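Local atomic coordinates of probable ATP-dependent kinase TDA10 (Saccharomyces cerevisiae, PDB entry 1ODF), a protein that probably binds ATP and acts as an ATP-dependent kinase of the GLYK family, on a substrate not yet known. Residues Glu14-Tyr19 and Lys203-Val208. Sequence-based numbering, arbitrary orientation.
Sequences EFLDKY and KSLGIV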
loop_
_atom_site.group_PDB
_atom_site.type_symbol
_atom_site.label_atom_id
_atom_site.label_comp_id
_atom_site.label_asym_id
_atom_site.label_seq_id
_atom_site.Cartn_x
_atom_site.Cartn_y
_atom_site.Cartn_z
ATOM N N GLU A 14 11.235 -16.096 5.078
ATOM C CA GLU A 14 12.263 -16.837 4.375
ATOM C C GLU A 14 12.977 -15.876 3.416
ATOM O O GLU A 14 14.205 -15.740 3.437
ATOM C CB GLU A 14 11.590 -17.979 3.613
ATOM C CG GLU A 14 12.443 -18.723 2.609
ATOM C CD GLU A 14 11.662 -19.841 1.931
ATOM O OE1 GLU A 14 11.221 -20.773 2.648
ATOM O OE2 GLU A 14 11.481 -19.787 0.692
ATOM N N PHE A 15 12.185 -15.205 2.588
ATOM C CA PHE A 15 12.688 -14.245 1.618
ATOM C C PHE A 15 13.469 -13.094 2.272
ATOM O O PHE A 15 14.575 -12.769 1.848
ATOM C CB PHE A 15 11.501 -13.706 0.804
ATOM C CG PHE A 15 11.802 -12.463 -0.000
ATOM C CD1 PHE A 15 11.321 -11.221 0.412
ATOM C CD2 PHE A 15 12.525 -12.539 -1.193
ATOM C CE1 PHE A 15 11.550 -10.070 -0.361
ATOM C CE2 PHE A 15 12.760 -11.391 -1.971
ATOM C CZ PHE A 15 12.271 -10.162 -1.557
ATOM N N LEU A 16 12.902 -12.490 3.312
ATOM C CA LEU A 16 13.561 -11.365 3.968
ATOM C C LEU A 16 14.783 -11.718 4.801
ATOM O O LEU A 16 15.730 -10.928 4.865
ATOM C CB LEU A 16 12.557 -10.583 4.823
ATOM C CG LEU A 16 11.497 -9.810 4.024
ATOM C CD1 LEU A 16 10.561 -9.063 4.972
ATOM C CD2 LEU A 16 12.184 -8.841 3.060
ATOM N N ASP A 17 14.773 -12.895 5.425
ATOM C CA ASP A 17 15.902 -13.324 6.251
ATOM C C ASP A 17 17.140 -13.607 5.409
ATOM O O ASP A 17 18.246 -13.738 5.934
ATOM C CB ASP A 17 15.538 -14.565 7.074
ATOM C CG ASP A 17 14.767 -14.224 8.341
ATOM O OD1 ASP A 17 14.523 -13.022 8.601
ATOM O OD2 ASP A 17 14.403 -15.167 9.079
ATOM N N LYS A 18 16.948 -13.712 4.100
ATOM C CA LYS A 18 18.068 -13.934 3.199
ATOM C C LYS A 18 18.525 -12.592 2.637
ATOM O O LYS A 18 19.710 -12.244 2.696
ATOM C CB LYS A 18 17.673 -14.849 2.031
ATOM C CG LYS A 18 18.645 -14.757 0.849
ATOM C CD LYS A 18 18.273 -15.681 -0.308
ATOM C CE LYS A 18 19.140 -15.412 -1.548
ATOM N NZ LYS A 18 20.607 -15.587 -1.308
ATOM N N TYR A 19 17.571 -11.828 2.113
ATOM C CA TYR A 19 17.905 -10.558 1.490
ATOM C C TYR A 19 18.289 -9.371 2.364
ATOM O O TYR A 19 19.148 -8.583 1.971
ATOM C CB TYR A 19 16.800 -10.155 0.513
ATOM C CG TYR A 19 16.810 -10.995 -0.747
ATOM C CD1 TYR A 19 16.096 -12.192 -0.826
ATOM C CD2 TYR A 19 17.587 -10.619 -1.845
ATOM C CE1 TYR A 19 16.159 -13.001 -1.973
ATOM C CE2 TYR A 19 17.658 -11.411 -2.987
ATOM C CZ TYR A 19 16.943 -12.599 -3.046
ATOM O OH TYR A 19 17.018 -13.367 -4.180
ATOM N N LYS A 203 15.940 2.187 -2.707
ATOM C CA LYS A 203 16.375 0.794 -2.801
ATOM C C LYS A 203 15.422 -0.025 -1.954
ATOM O O LYS A 203 15.192 0.295 -0.780
ATOM C CB LYS A 203 17.824 0.654 -2.335
ATOM C CG LYS A 203 18.790 1.240 -3.352
ATOM C CD LYS A 203 18.574 0.567 -4.703
ATOM C CE LYS A 203 19.190 1.345 -5.840
ATOM N NZ LYS A 203 18.904 0.699 -7.160
ATOM N N SER A 204 14.893 -1.100 -2.542
ATOM C CA SER A 204 13.872 -1.873 -1.859
ATOM C C SER A 204 13.687 -3.340 -2.218
ATOM O O SER A 204 14.152 -3.835 -3.251
ATOM C CB SER A 204 12.534 -1.193 -2.120
ATOM O OG SER A 204 12.323 -1.166 -3.530
ATOM N N LEU A 205 12.952 -4.006 -1.335
ATOM C CA LEU A 205 12.568 -5.398 -1.491
ATOM C C LEU A 205 11.046 -5.325 -1.573
ATOM O O LEU A 205 10.416 -4.527 -0.871
ATOM C CB LEU A 205 12.998 -6.223 -0.277
ATOM C CG LEU A 205 14.508 -6.365 -0.124
ATOM C CD1 LEU A 205 14.812 -7.131 1.148
ATOM C CD2 LEU A 205 15.070 -7.075 -1.353
ATOM N N GLY A 206 10.457 -6.139 -2.439
ATOM C CA GLY A 206 9.020 -6.102 -2.585
ATOM C C GLY A 206 8.327 -7.404 -2.270
ATOM O O GLY A 206 8.842 -8.479 -2.569
ATOM N N ILE A 207 7.155 -7.293 -1.652
ATOM C CA ILE A 207 6.334 -8.445 -1.304
ATOM C C ILE A 207 5.011 -8.219 -2.019
ATOM O O ILE A 207 4.260 -7.300 -1.685
ATOM C CB ILE A 207 6.040 -8.529 0.206
ATOM C CG1 ILE A 207 7.326 -8.292 1.025
ATOM C CG2 ILE A 207 5.375 -9.885 0.513
ATOM C CD1 ILE A 207 8.367 -9.353 0.865
ATOM N N VAL A 208 4.732 -9.056 -3.006
ATOM C CA VAL A 208 3.517 -8.919 -3.783
ATOM C C VAL A 208 2.562 -10.078 -3.591
ATOM O O VAL A 208 2.944 -11.249 -3.708
ATOM C CB VAL A 208 3.839 -8.780 -5.294
ATOM C CG1 VAL A 208 2.535 -8.759 -6.114
ATOM C CG2 VAL A 208 4.638 -7.501 -5.535
#
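Phe-15 reaches from the helix to the strand and brings its ring against both Leu-205 and Ile-207. Its CE1 lies 3.5 Å from CD1 of Ile-207, and CD1 of the ring is equally near that methyl; the two side chains run past each other in opposite senses. The outer end of the ring comes down on the backbone between them, CE1 standing 3.8 Å from Gly-206 O, while Leu-205 is met through CB, 4.1 Å from Phe-15 CE1. CG is anti to the backbone N (chi1 166°), on a CB that already points toward the strand, and the ring continues from there to the backbone of Gly-206. Leu-205 answers from the strand: its CD1 touches both Leu-16 CD2 and Tyr-19 CB, 3.7 Å from each. Tyr-19 thus takes part mostly through its CB, while its ring leads away and turns an edge, in plane, to Phe-15 O. No hydrogen bond links the segments; apart from the ring's approach to the Gly-206 carbonyl oxygen, the side chains that meet are apolar. An alanine in place of Phe-15 would probably open a gap over Gly-206 and leave the Ile-207 CD1 methyl without its ring partner. Over residues 14-19 and 204-208 the axes are nearly antiparallel, at 172°, and approach to 10.3 Å. Ile-20 also touches Leu-205, and Thr-12 touches Ile-207, extending the seam along helix 8-24. Strand 204-211 lies between the parallel strands 32-37 and 269-275 in the P-loop kinase core, and helix 8-24 packs against this sheet, with Phe-15 also touching Leu-271 and Tyr-19 touching Ala-269 on strand 269-275.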